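PDB 2AWI: PrgX from Enterococcus faecalis, which serves as the receptor for the peptide sex pheromone cCF10 and probably acts as a DNA-binding repressor in the control of conjugation. Local coordinates for residues E45-F50 with E60-A65; K77-I82 with S106-S111; S157-V162 with S169-P174; L163-V168 with T199-N204; T247-D252 with E287-P292. The protein carries 1 engineered substitution. All coordinates share one frame; numbering follows the deposited sequence.

In the fold
Contact 1 closes the short loop between two consecutive helices of the helix-turn-helix region near the N terminus. Contact 2 follows in series and brings helix 74-87 against helix 107-122, spanning the intervening helix 92-102. The chain then reaches contact 3, a turn joining helices 150-159 and 165-172, and contact 4, which sets the start of helix 165-172 against helix 184-203. These two cross, their segments alternating along the chain, and pack directly together with centres about 9 Å apart. Contact 3 also meets contact 2 through Asn158 and Ser111. Contact 5 is the last loop closed, near the C terminus; its centre lies about 54 Å from that of contact 1.

Contact 1. Residues E45-F50 with E60-A65; sequences EELSKF and EILNRA
Leu47 spreads its two methyl groups over two neighbouring residues of helix 58-67, and those methyls make up the tight part of the contact. CD2 of Leu47 lies 3.8 Å from CD2 of Leu62, while the other branch, CD1, comes within 4.1 Å of CG2 of Ile61. The first torsion of Leu47 aims the fork: CG opposite the backbone N (chi1 177°) turns it to the partner helix. Ile61 answers with its short CG2 branch, and the two side chains run past each other in opposing directions. Leu62 starts off less directly, but its end swings in to meet the second methyl. All three residues are buried, and no hydrogen bond crosses between the segments, so this is purely apolar packing over a modest 133 Å².

The open side is the partly exposed one of helix 44-54, where Lys49 and Glu45 pair up one turn apart, with NZ 3.1 Å from OE2, and Glu45 is poorly ordered. Helix 58-67 turns another side to the second subunit. There Arg64 sets NE and NH2 side-on to a single oxygen, Glu60 OE2; the modelled NE to OE2 distance of 2.5 Å is shorter than expected, so its tightness is doubtful. Glu60 is buried, and its OE1 binds the backbone N of Gly150 of the second subunit.

Helix 4-14 covers the junction, Ile4 touching Leu47 and Ile11 touching Ile61. Phe58 at the start of helix 58-67 also packs on Leu47, while Phe58 of the second subunit lies against Leu62, so the small apolar core of this helix-turn-helix region continues into the contact with the second subunit.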
# COMPACT_ATOMS: atom_id res chain seq x y z
N GLU A 45 44.17 35.14 8.93
CA GLU A 45 45.14 34.12 9.30
C GLU A 45 45.25 34.01 10.82
O GLU A 45 45.29 32.91 11.37
CB GLU A 45 46.51 34.43 8.70
CG GLU A 45 47.59 33.43 9.11
CD GLU A 45 48.91 33.65 8.40
OE1 GLU A 45 48.96 33.50 7.16
OE2 GLU A 45 49.91 33.98 9.08
N GLU A 46 45.30 35.16 11.51
CA GLU A 46 45.40 35.17 12.97
C GLU A 46 44.20 34.45 13.59
O GLU A 46 44.37 33.61 14.47
CB GLU A 46 45.46 36.61 13.49
CG GLU A 46 46.66 37.39 12.98
CD GLU A 46 46.60 38.87 13.33
OE1 GLU A 46 45.49 39.44 13.33
OE2 GLU A 46 47.66 39.46 13.58
N LEU A 47 43.00 34.78 13.12
CA LEU A 47 41.80 34.15 13.65
C LEU A 47 41.85 32.64 13.38
O LEU A 47 41.46 31.84 14.23
CB LEU A 47 40.55 34.76 13.02
CG LEU A 47 39.20 34.15 13.41
CD1 LEU A 47 39.06 34.11 14.93
CD2 LEU A 47 38.08 34.97 12.79
N SER A 48 42.32 32.26 12.20
CA SER A 48 42.42 30.85 11.86
C SER A 48 43.41 30.17 12.82
O SER A 48 43.20 29.04 13.25
CB SER A 48 42.89 30.69 10.41
OG SER A 48 42.98 29.32 10.05
N LYS A 49 44.48 30.88 13.18
CA LYS A 49 45.46 30.35 14.12
C LYS A 49 44.87 30.22 15.52
O LYS A 49 45.01 29.18 16.17
CB LYS A 49 46.70 31.23 14.16
CG LYS A 49 47.67 30.97 13.02
CD LYS A 49 48.86 31.92 13.08
CE LYS A 49 49.78 31.72 11.87
NZ LYS A 49 50.82 32.78 11.78
N PHE A 50 44.20 31.27 16.00
CA PHE A 50 43.61 31.20 17.33
C PHE A 50 42.56 30.09 17.34
O PHE A 50 42.43 29.35 18.32
CB PHE A 50 42.95 32.53 17.71
CG PHE A 50 43.91 33.68 17.79
CD1 PHE A 50 45.19 33.51 18.30
CD2 PHE A 50 43.51 34.95 17.42
CE1 PHE A 50 46.06 34.59 18.44
CE2 PHE A 50 44.37 36.04 17.55
CZ PHE A 50 45.64 35.86 18.06
N GLU A 60 32.41 28.41 12.90
CA GLU A 60 31.53 28.54 14.05
C GLU A 60 31.84 29.81 14.80
O GLU A 60 30.94 30.50 15.27
CB GLU A 60 31.68 27.34 15.00
CG GLU A 60 30.58 27.30 16.04
CD GLU A 60 30.79 26.24 17.10
OE1 GLU A 60 31.17 25.12 16.74
OE2 GLU A 60 30.55 26.53 18.30
N ILE A 61 33.13 30.12 14.92
CA ILE A 61 33.55 31.32 15.63
C ILE A 61 33.04 32.55 14.88
O ILE A 61 32.44 33.44 15.48
CB ILE A 61 35.09 31.39 15.79
CG1 ILE A 61 35.57 30.26 16.71
CG2 ILE A 61 35.51 32.74 16.34
CD1 ILE A 61 37.09 30.21 16.93
N LEU A 62 33.28 32.59 13.57
CA LEU A 62 32.80 33.71 12.75
C LEU A 62 31.31 33.89 12.97
O LEU A 62 30.84 34.99 13.25
CB LEU A 62 33.09 33.45 11.27
CG LEU A 62 34.51 33.78 10.82
CD1 LEU A 62 34.72 33.45 9.35
CD2 LEU A 62 34.76 35.25 11.06
N ASN A 63 30.55 32.81 12.85
CA ASN A 63 29.11 32.90 13.05
C ASN A 63 28.79 33.42 14.44
O ASN A 63 27.98 34.33 14.59
CB ASN A 63 28.47 31.52 12.84
CG ASN A 63 28.21 31.21 11.38
OD1 ASN A 63 27.27 31.72 10.78
ND2 ASN A 63 29.06 30.38 10.79
N ARG A 64 29.41 32.85 15.47
CA ARG A 64 29.16 33.29 16.84
C ARG A 64 29.45 34.78 16.99
O ARG A 64 28.82 35.46 17.81
CB ARG A 64 30.01 32.49 17.82
CG ARG A 64 29.44 31.11 18.14
CD ARG A 64 30.47 30.23 18.81
NE ARG A 64 29.95 28.89 19.05
CZ ARG A 64 29.04 28.60 19.97
NH1 ARG A 64 28.55 29.55 20.74
NH2 ARG A 64 28.60 27.35 20.09
N ALA A 65 30.39 35.28 16.19
CA ALA A 65 30.77 36.69 16.23
C ALA A 65 29.72 37.58 15.56
O ALA A 65 29.85 38.80 15.58
CB ALA A 65 32.12 36.89 15.55

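Contact 2. Residues K77-I82 with S106-S111; sequences KEKLLI and SLQYFS
A mixed apolar and polar contact joins two almost parallel helices that helix 92-102 separates in the chain, the second of them in the C-terminal TPR family region. Glu78 and Lys79 of helix 74-87 face Gln108, Tyr109 and Ser111 in the first turns of helix 107-122. The local axes come within 10.3 Å and diverge by 13°. Tyr109 leaves its own backbone pointing away from the partner helix, yet its ring returns to it: CE1 lies 4.0 Å from CG of Glu78, which meets the ring obliquely.

Lys79 spans the other half of the interface. Its chain starts extended and then folds at chi3 (-78°) and again at chi4, which carries the amine past the Gln108 side chain, crossed at about a right angle, to Ser111. There NZ of Lys79 stands 3.3 Å from OG of Ser111. Ser106 takes the N-cap position of helix 107-122, its OG accepting a weak but straight bond from Tyr109 N.

The polar ends find their main partners on other helices. Lys79 forms a salt bridge with Glu154, which also bonds to Ser111 OG; that hydroxyl reaches Asn158. Glu78 is paired with Arg98 of helix 92-102. Glu154 thus ties the lysine and the serine together from helix 150-159, and with ion pairs at both charged residues of a largely buried interface, Glu78 and Lys79 are probably both kept ionised.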
# COMPACT_ATOMS: atom_id res chain seq x y z
N LYS A 77 20.79 44.35 5.87
CA LYS A 77 19.63 45.09 6.35
C LYS A 77 18.57 45.09 5.25
O LYS A 77 17.40 44.79 5.51
CB LYS A 77 20.03 46.53 6.68
CG LYS A 77 21.16 46.66 7.68
CD LYS A 77 21.68 48.09 7.76
CE LYS A 77 22.91 48.20 8.66
NZ LYS A 77 23.54 49.55 8.62
N GLU A 78 18.99 45.43 4.03
CA GLU A 78 18.10 45.49 2.88
C GLU A 78 17.46 44.15 2.55
O GLU A 78 16.24 44.06 2.44
CB GLU A 78 18.87 46.00 1.65
CG GLU A 78 19.37 47.43 1.78
CD GLU A 78 18.25 48.46 1.71
OE1 GLU A 78 17.07 48.05 1.75
OE2 GLU A 78 18.55 49.66 1.60
N LYS A 79 18.27 43.11 2.38
CA LYS A 79 17.75 41.79 2.05
C LYS A 79 16.79 41.31 3.14
O LYS A 79 15.87 40.54 2.88
CB LYS A 79 18.89 40.78 1.87
CG LYS A 79 18.46 39.45 1.25
CD LYS A 79 19.66 38.55 0.92
CE LYS A 79 20.38 38.97 -0.36
NZ LYS A 79 19.66 38.57 -1.60
N LEU A 80 17.00 41.80 4.36
CA LEU A 80 16.16 41.44 5.50
C LEU A 80 14.83 42.18 5.37
O LEU A 80 13.75 41.62 5.58
CB LEU A 80 16.86 41.83 6.80
CG LEU A 80 16.28 41.44 8.17
CD1 LEU A 80 15.01 42.24 8.45
CD2 LEU A 80 16.00 39.95 8.19
N LEU A 81 14.92 43.45 5.00
CA LEU A 81 13.76 44.31 4.84
C LEU A 81 12.68 43.72 3.93
O LEU A 81 11.50 44.03 4.08
CB LEU A 81 14.22 45.67 4.30
CG LEU A 81 13.33 46.90 4.45
CD1 LEU A 81 12.85 47.02 5.88
CD2 LEU A 81 14.11 48.15 4.05
N ILE A 82 13.09 42.87 2.99
CA ILE A 82 12.15 42.25 2.05
C ILE A 82 11.02 41.48 2.72
O ILE A 82 9.86 41.59 2.32
CB ILE A 82 12.89 41.30 1.06
CG1 ILE A 82 13.61 42.12 -0.00
CG2 ILE A 82 11.90 40.33 0.40
CD1 ILE A 82 14.39 41.27 -0.98
N SER A 106 25.60 46.02 -7.20
CA SER A 106 26.25 44.73 -6.99
C SER A 106 25.25 43.62 -7.24
O SER A 106 24.04 43.86 -7.28
CB SER A 106 26.78 44.63 -5.56
OG SER A 106 25.72 44.52 -4.62
N LEU A 107 25.76 42.40 -7.41
CA LEU A 107 24.92 41.25 -7.64
C LEU A 107 23.95 41.08 -6.47
O LEU A 107 22.82 40.63 -6.66
CB LEU A 107 25.77 40.00 -7.81
CG LEU A 107 26.69 40.04 -9.04
CD1 LEU A 107 27.59 38.82 -9.04
CD2 LEU A 107 25.85 40.10 -10.31
N GLN A 108 24.38 41.44 -5.27
CA GLN A 108 23.50 41.31 -4.11
C GLN A 108 22.30 42.24 -4.29
O GLN A 108 21.16 41.79 -4.24
CB GLN A 108 24.26 41.67 -2.82
CG GLN A 108 25.29 40.62 -2.43
CD GLN A 108 24.65 39.33 -1.94
OE1 GLN A 108 25.26 38.26 -1.98
NE2 GLN A 108 23.41 39.43 -1.46
N TYR A 109 22.56 43.52 -4.50
CA TYR A 109 21.48 44.48 -4.70
C TYR A 109 20.57 44.08 -5.86
O TYR A 109 19.36 44.32 -5.82
CB TYR A 109 22.04 45.89 -4.95
CG TYR A 109 22.34 46.64 -3.67
CD1 TYR A 109 21.31 47.02 -2.81
CD2 TYR A 109 23.65 46.91 -3.29
CE1 TYR A 109 21.58 47.66 -1.60
CE2 TYR A 109 23.94 47.55 -2.09
CZ TYR A 109 22.90 47.92 -1.25
OH TYR A 109 23.18 48.53 -0.05
N PHE A 110 21.13 43.46 -6.89
CA PHE A 110 20.28 43.04 -7.99
C PHE A 110 19.33 41.98 -7.44
O PHE A 110 18.13 42.03 -7.70
CB PHE A 110 21.09 42.45 -9.15
CG PHE A 110 20.26 42.21 -10.38
CD1 PHE A 110 19.58 43.26 -10.98
CD2 PHE A 110 20.14 40.93 -10.91
CE1 PHE A 110 18.78 43.04 -12.10
CE2 PHE A 110 19.35 40.69 -12.03
CZ PHE A 110 18.67 41.75 -12.63
N SER A 111 19.89 41.04 -6.69
CA SER A 111 19.10 39.97 -6.09
C SER A 111 17.99 40.55 -5.21
O SER A 111 16.86 40.07 -5.22
CB SER A 111 20.00 39.05 -5.27
OG SER A 111 19.29 37.90 -4.84

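Contact 3. Residues S157-V162 with S169-P174; sequences SNLLNV and SSIIKP
Leu160 and Ile172 meet through their outermost carbons, CD1 of each lying 4.0 Å apart, where the ends of helices 150-159 and 165-172 pack together across the short turn between them. In Leu160 the first torsion (-78°) puts CG alongside the backbone N, and an extended second torsion sends CD1 on outward. Ile172 does the same with its longer branch, chi1 being -58°, so that CD1 becomes the leading atom and CG2 is kept back near its own backbone. The two side chains cross at roughly a right angle, and Ile172 CD1 also approaches CG of Leu160 at 4.2 Å.

The neighbouring pair repeats the scheme more loosely: Leu159 and Ile171, extended in the same way, bring their CD1 atoms to 4.4 Å. Around them, Leu138 of helix 128-142 touches both Leu159 and Ile171, while helix 184-203 supplies Ala197 against Leu160 and Val193 against Ile172.

Within the second segment the helix tightens toward its end, where Ser169 O receives both Ile172 N and Lys173 N. Across the segments there are no hydrogen bonds: the two leucines and two isoleucines contribute only apolar packing, consistent with a water-excluding join between the helices.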
# COMPACT_ATOMS: atom_id res chain seq x y z
N SER A 157 17.61 32.02 -9.76
CA SER A 157 16.44 31.47 -9.10
C SER A 157 15.38 32.55 -8.95
O SER A 157 14.19 32.31 -9.15
CB SER A 157 16.84 30.94 -7.72
OG SER A 157 15.71 30.43 -7.03
N ASN A 158 15.81 33.75 -8.58
CA ASN A 158 14.91 34.89 -8.41
C ASN A 158 14.25 35.25 -9.75
O ASN A 158 13.09 35.66 -9.78
CB ASN A 158 15.69 36.10 -7.88
CG ASN A 158 16.24 35.89 -6.47
OD1 ASN A 158 17.17 36.58 -6.05
ND2 ASN A 158 15.66 34.95 -5.74
N LEU A 159 15.00 35.08 -10.84
CA LEU A 159 14.48 35.39 -12.18
C LEU A 159 13.41 34.40 -12.62
O LEU A 159 12.43 34.79 -13.25
CB LEU A 159 15.62 35.39 -13.20
CG LEU A 159 16.67 36.50 -13.07
CD1 LEU A 159 17.83 36.22 -14.00
CD2 LEU A 159 16.03 37.85 -13.38
N LEU A 160 13.60 33.12 -12.30
CA LEU A 160 12.63 32.10 -12.67
C LEU A 160 11.30 32.39 -11.99
O LEU A 160 10.27 31.82 -12.33
CB LEU A 160 13.11 30.71 -12.25
CG LEU A 160 14.17 30.01 -13.11
CD1 LEU A 160 14.61 28.70 -12.45
CD2 LEU A 160 13.61 29.72 -14.49
N ASN A 161 11.34 33.31 -11.02
CA ASN A 161 10.16 33.67 -10.25
C ASN A 161 9.39 34.87 -10.80
O ASN A 161 8.21 35.04 -10.49
CB ASN A 161 10.59 33.96 -8.81
CG ASN A 161 9.45 33.83 -7.83
OD1 ASN A 161 8.96 32.73 -7.57
ND2 ASN A 161 9.01 34.96 -7.28
N VAL A 162 10.03 35.70 -11.60
CA VAL A 162 9.36 36.88 -12.14
C VAL A 162 9.58 37.07 -13.64
O VAL A 162 9.43 38.17 -14.17
CB VAL A 162 9.84 38.16 -11.41
CG1 VAL A 162 9.56 38.06 -9.93
CG2 VAL A 162 11.33 38.37 -11.65
N SER A 169 16.27 30.73 -18.94
CA SER A 169 16.98 29.51 -19.30
C SER A 169 18.36 29.74 -19.92
O SER A 169 19.35 29.16 -19.47
CB SER A 169 16.14 28.66 -20.25
OG SER A 169 15.92 29.34 -21.48
N SER A 170 18.43 30.59 -20.94
CA SER A 170 19.70 30.84 -21.61
C SER A 170 20.75 31.41 -20.66
O SER A 170 21.95 31.30 -20.92
CB SER A 170 19.48 31.79 -22.80
OG SER A 170 18.91 33.02 -22.38
N ILE A 171 20.30 32.01 -19.56
CA ILE A 171 21.22 32.59 -18.58
C ILE A 171 21.72 31.54 -17.60
O ILE A 171 22.82 31.66 -17.05
CB ILE A 171 20.53 33.73 -17.80
CG1 ILE A 171 20.11 34.84 -18.77
CG2 ILE A 171 21.47 34.28 -16.74
CD1 ILE A 171 19.39 36.00 -18.11
N ILE A 172 20.92 30.50 -17.38
CA ILE A 172 21.27 29.43 -16.46
C ILE A 172 22.30 28.44 -17.00
O ILE A 172 23.28 28.13 -16.34
CB ILE A 172 20.03 28.62 -16.05
CG1 ILE A 172 18.98 29.55 -15.41
CG2 ILE A 172 20.43 27.52 -15.09
CD1 ILE A 172 17.74 28.84 -14.90
N LYS A 173 22.06 27.96 -18.22
CA LYS A 173 22.92 26.98 -18.87
C LYS A 173 24.43 27.22 -18.71
O LYS A 173 25.17 26.29 -18.39
CB LYS A 173 22.58 26.91 -20.36
CG LYS A 173 21.10 26.73 -20.66
CD LYS A 173 20.66 25.27 -20.62
CE LYS A 173 19.22 25.14 -21.11
NZ LYS A 173 18.85 23.72 -21.38
N PRO A 174 24.90 28.46 -18.94
CA PRO A 174 26.33 28.75 -18.81
C PRO A 174 26.90 28.62 -17.40
O PRO A 174 28.12 28.63 -17.21
CB PRO A 174 26.44 30.17 -19.36
CG PRO A 174 25.11 30.76 -19.05
CD PRO A 174 24.17 29.64 -19.42

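Contact 4. Residues L163-V168 with T199-N204; sequences LPYEEV and TISIMN
Tyr165 carries most of this contact, with 68 Å² of its surface buried by residues 199-204, and Ile200 and Ser201 receive it. Its CB points toward the partner segment, and a fully extended first torsion, 180°, carries the ring away from the main chain. The base of the tyrosine rests on Ile200: the CG2 methyl is 4.0 Å from CD1 of Tyr165 and 4.1 Å from its CB. This methyl approaches at a slant, as the two side chains cross.

Ile200 gives up 30 Å² to the contact, and its CG2 methyl makes the close approach. Ser201, one residue further along, lies beside the phenolic end instead. Its OG is 3.9 Å from Tyr165 OH, which makes the pair neighbours without a hydrogen bond. Each hydroxyl is satisfied by other residues: Ser201 OG bonds to the carbonyl oxygen of Ala197 one turn back in its own helix, and Tyr165 OH binds both Glu209 and the hydroxyl of Tyr213. These two bonds at the hydroxyl fix the far end of the ring.

Helix 207-220, which provides Glu209 and Tyr213, also lies against Ser201 through Ala210, so Tyr165 bridges from the weakly bonded first turn of helix 165-172 to the two helices that follow. Next along, Ile202 packs on Leu239 of helix 230-248 and Ile283 of helix 270-286.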
# COMPACT_ATOMS: atom_id res chain seq x y z
N LEU A 163 9.93 35.99 -14.33
CA LEU A 163 10.19 36.08 -15.76
C LEU A 163 9.81 34.79 -16.47
O LEU A 163 9.93 33.70 -15.91
CB LEU A 163 11.68 36.37 -15.98
CG LEU A 163 12.13 37.52 -16.88
CD1 LEU A 163 11.40 38.80 -16.50
CD2 LEU A 163 13.64 37.70 -16.75
N PRO A 164 9.33 34.89 -17.72
CA PRO A 164 8.96 33.67 -18.44
C PRO A 164 10.20 32.78 -18.50
O PRO A 164 11.31 33.28 -18.66
CB PRO A 164 8.55 34.19 -19.82
CG PRO A 164 7.98 35.55 -19.49
CD PRO A 164 8.98 36.09 -18.50
N TYR A 165 10.01 31.48 -18.37
CA TYR A 165 11.14 30.55 -18.39
C TYR A 165 12.18 30.80 -19.48
O TYR A 165 13.38 30.81 -19.21
CB TYR A 165 10.63 29.11 -18.52
CG TYR A 165 11.74 28.09 -18.54
CD1 TYR A 165 12.48 27.80 -17.39
CD2 TYR A 165 12.08 27.44 -19.73
CE1 TYR A 165 13.53 26.89 -17.42
CE2 TYR A 165 13.13 26.53 -19.77
CZ TYR A 165 13.85 26.26 -18.61
OH TYR A 165 14.90 25.37 -18.65
N GLU A 166 11.73 31.02 -20.71
CA GLU A 166 12.64 31.22 -21.83
C GLU A 166 13.63 32.39 -21.73
O GLU A 166 14.72 32.33 -22.29
CB GLU A 166 11.85 31.34 -23.14
CG GLU A 166 12.69 31.08 -24.38
CD GLU A 166 13.27 29.67 -24.40
OE1 GLU A 166 14.06 29.36 -25.32
OE2 GLU A 166 12.92 28.86 -23.51
N GLU A 167 13.25 33.46 -21.02
CA GLU A 167 14.13 34.61 -20.87
C GLU A 167 15.20 34.37 -19.81
O GLU A 167 16.13 35.17 -19.67
CB GLU A 167 13.32 35.85 -20.47
CG GLU A 167 12.31 36.31 -21.49
CD GLU A 167 11.62 37.59 -21.06
OE1 GLU A 167 12.33 38.58 -20.80
OE2 GLU A 167 10.37 37.60 -20.99
N VAL A 168 15.07 33.27 -19.07
CA VAL A 168 16.02 32.96 -18.02
C VAL A 168 16.89 31.76 -18.37
O VAL A 168 18.09 31.77 -18.15
CB VAL A 168 15.29 32.68 -16.69
CG1 VAL A 168 16.30 32.39 -15.59
CG2 VAL A 168 14.44 33.88 -16.32
N THR A 199 11.06 22.05 -11.80
CA THR A 199 9.64 22.08 -11.46
C THR A 199 8.90 22.74 -12.62
O THR A 199 7.89 22.24 -13.10
CB THR A 199 9.39 22.89 -10.16
OG1 THR A 199 10.09 22.27 -9.07
CG2 THR A 199 7.91 22.95 -9.84
N ILE A 200 9.41 23.89 -13.05
CA ILE A 200 8.82 24.63 -14.15
C ILE A 200 8.85 23.81 -15.44
O ILE A 200 7.88 23.77 -16.19
CB ILE A 200 9.58 25.96 -14.35
CG1 ILE A 200 9.35 26.86 -13.13
CG2 ILE A 200 9.14 26.63 -15.63
CD1 ILE A 200 10.22 28.13 -13.08
N SER A 201 9.96 23.12 -15.69
CA SER A 201 10.10 22.32 -16.89
C SER A 201 9.08 21.19 -17.00
O SER A 201 8.58 20.91 -18.09
CB SER A 201 11.51 21.75 -16.97
OG SER A 201 12.44 22.80 -17.06
N ILE A 202 8.80 20.54 -15.88
CA ILE A 202 7.84 19.45 -15.84
C ILE A 202 6.43 20.00 -16.04
O ILE A 202 5.59 19.38 -16.69
CB ILE A 202 7.90 18.69 -14.49
CG1 ILE A 202 9.17 17.85 -14.41
CG2 ILE A 202 6.69 17.78 -14.33
CD1 ILE A 202 9.24 16.77 -15.47
N MSE A 203 6.18 21.18 -15.47
CA MSE A 203 4.87 21.81 -15.57
C MSE A 203 4.53 22.24 -17.01
O MSE A 203 3.36 22.36 -17.37
CB MSE A 203 4.81 23.02 -14.63
CG MSE A 203 3.42 23.34 -14.12
SE MSE A 203 2.67 21.92 -13.03
CE MSE A 203 1.33 21.28 -14.27
N ASN A 204 5.56 22.47 -17.83
CA ASN A 204 5.36 22.87 -19.22
C ASN A 204 5.61 21.68 -20.12
O ASN A 204 5.84 21.83 -21.32
CB ASN A 204 6.33 23.99 -19.61
CG ASN A 204 6.16 25.24 -18.79
OD1 ASN A 204 5.06 25.53 -18.32
ND2 ASN A 204 7.24 26.00 -18.63

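Contact 5. Residues T247-D252 with E287-P292; sequences TDKNID and EKFTPP
Lys249 and Glu287 form a salt bridge between two loops, NZ of the lysine lying 2.9 Å from OE1 of the glutamate. As a hydrogen bond it is weak. The lysine does not arrive end-on: its CE is 3.0 Å from the same OE1, so CE and NZ both lie close to the one oxygen, and the approach is broadside. Bends at chi2 (-48°) and chi4 (70°) bring the amine round to this position, and the two side chains cross at a slant. NZ also sits 3.7 Å from CB of Glu287, over the folded base of the glutamate. Phe289 completes the first shell, its CE1 4.1 Å from Lys249 NZ and approached obliquely.

One step out, Glu287 has a second and stronger partner: OE2 pairs with Arg205, so the carboxylate lies between two cations and is probably ionised. Phe289 is held edge-to-face by Phe245 of helix 230-248. Lys249 itself sits in the short link between helices 230-248 and 251-266.

Further out is another copy of the protein. Ile251 packs on Phe289 of the third subunit, Phe289 on its Ile251, and Thr290 OG1 bonds to its Asp248 O, so both loops take part in a reciprocal interface.

Each loop shows classic helix-end signals. Asn250 is the N-cap of helix 251-266, its OD1 bonded to Ser253 N, and Lys288, with positive phi, closes helix 270-286 in a Schellman motif: two helix-joining turns linked by an ion pair, in an all-helical domain consistent with the TPR family assignment.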
# COMPACT_ATOMS: atom_id res chain seq x y z
N THR A 247 7.15 10.39 -20.15
CA THR A 247 7.86 9.84 -21.30
C THR A 247 7.26 8.54 -21.81
O THR A 247 7.06 8.37 -23.01
CB THR A 247 9.34 9.59 -20.97
OG1 THR A 247 9.97 10.84 -20.64
CG2 THR A 247 10.06 8.96 -22.16
N ASP A 248 6.98 7.62 -20.89
CA ASP A 248 6.40 6.33 -21.24
C ASP A 248 5.42 5.86 -20.18
O ASP A 248 5.69 4.90 -19.46
CB ASP A 248 7.51 5.28 -21.42
CG ASP A 248 8.66 5.47 -20.45
OD1 ASP A 248 9.38 6.48 -20.57
OD2 ASP A 248 8.84 4.61 -19.55
N LYS A 249 4.27 6.53 -20.10
CA LYS A 249 3.22 6.22 -19.12
C LYS A 249 3.47 4.96 -18.31
O LYS A 249 2.81 3.93 -18.49
CB LYS A 249 1.86 6.15 -19.81
CG LYS A 249 1.45 7.47 -20.46
CD LYS A 249 1.64 8.63 -19.49
CE LYS A 249 1.32 9.98 -20.12
NZ LYS A 249 -0.14 10.15 -20.38
N ASN A 250 4.44 5.06 -17.41
CA ASN A 250 4.84 3.97 -16.53
C ASN A 250 4.08 4.12 -15.22
O ASN A 250 4.20 5.14 -14.55
CB ASN A 250 6.35 4.06 -16.28
CG ASN A 250 6.87 2.93 -15.44
OD1 ASN A 250 6.38 2.68 -14.34
ND2 ASN A 250 7.89 2.24 -15.94
N ILE A 251 3.29 3.12 -14.85
CA ILE A 251 2.53 3.21 -13.60
C ILE A 251 3.42 3.19 -12.36
O ILE A 251 3.17 3.94 -11.41
CB ILE A 251 1.46 2.10 -13.48
CG1 ILE A 251 0.47 2.49 -12.37
CG2 ILE A 251 2.10 0.76 -13.16
CD1 ILE A 251 -0.51 1.42 -12.00
N ASP A 252 4.44 2.33 -12.34
CA ASP A 252 5.34 2.27 -11.19
C ASP A 252 5.93 3.65 -10.91
O ASP A 252 6.15 4.02 -9.75
CB ASP A 252 6.48 1.27 -11.41
CG ASP A 252 6.04 -0.16 -11.20
OD1 ASP A 252 5.07 -0.39 -10.45
OD2 ASP A 252 6.68 -1.07 -11.78
N GLU A 287 -2.77 15.05 -18.56
CA GLU A 287 -2.57 13.72 -19.13
C GLU A 287 -3.87 12.93 -19.12
O GLU A 287 -3.90 11.76 -19.50
CB GLU A 287 -1.48 12.97 -18.37
CG GLU A 287 -0.15 13.70 -18.32
CD GLU A 287 0.47 13.91 -19.69
OE1 GLU A 287 0.72 12.92 -20.40
OE2 GLU A 287 0.71 15.08 -20.06
N LYS A 288 -4.95 13.57 -18.68
CA LYS A 288 -6.27 12.95 -18.60
C LYS A 288 -6.32 11.73 -17.68
O LYS A 288 -7.06 10.78 -17.91
CB LYS A 288 -6.74 12.55 -20.01
CG LYS A 288 -6.72 13.70 -21.00
CD LYS A 288 -7.57 14.87 -20.51
CE LYS A 288 -7.40 16.09 -21.40
NZ LYS A 288 -7.70 15.77 -22.82
N PHE A 289 -5.51 11.78 -16.62
CA PHE A 289 -5.46 10.72 -15.62
C PHE A 289 -6.05 11.26 -14.33
O PHE A 289 -5.80 12.40 -13.95
CB PHE A 289 -4.01 10.30 -15.34
CG PHE A 289 -3.58 9.05 -16.06
CD1 PHE A 289 -3.11 9.12 -17.37
CD2 PHE A 289 -3.62 7.82 -15.43
CE1 PHE A 289 -2.69 7.97 -18.04
CE2 PHE A 289 -3.20 6.66 -16.08
CZ PHE A 289 -2.73 6.74 -17.39
N THR A 290 -6.86 10.45 -13.65
CA THR A 290 -7.45 10.87 -12.38
C THR A 290 -6.48 10.40 -11.29
O THR A 290 -6.26 9.20 -11.12
CB THR A 290 -8.82 10.21 -12.15
OG1 THR A 290 -9.65 10.40 -13.31
CG2 THR A 290 -9.51 10.83 -10.95
N PRO A 291 -5.89 11.34 -10.54
CA PRO A 291 -4.95 10.97 -9.48
C PRO A 291 -5.64 10.18 -8.37
O PRO A 291 -6.86 10.23 -8.23
CB PRO A 291 -4.43 12.33 -9.00
CG PRO A 291 -5.63 13.20 -9.16
CD PRO A 291 -6.19 12.79 -10.50
N PRO A 292 -4.86 9.43 -7.58
CA PRO A 292 -5.36 8.60 -6.47
C PRO A 292 -6.28 9.33 -5.49
O PRO A 292 -6.21 10.55 -5.34
CB PRO A 292 -4.08 8.12 -5.81
CG PRO A 292 -3.17 7.93 -6.97
CD PRO A 292 -3.41 9.20 -7.77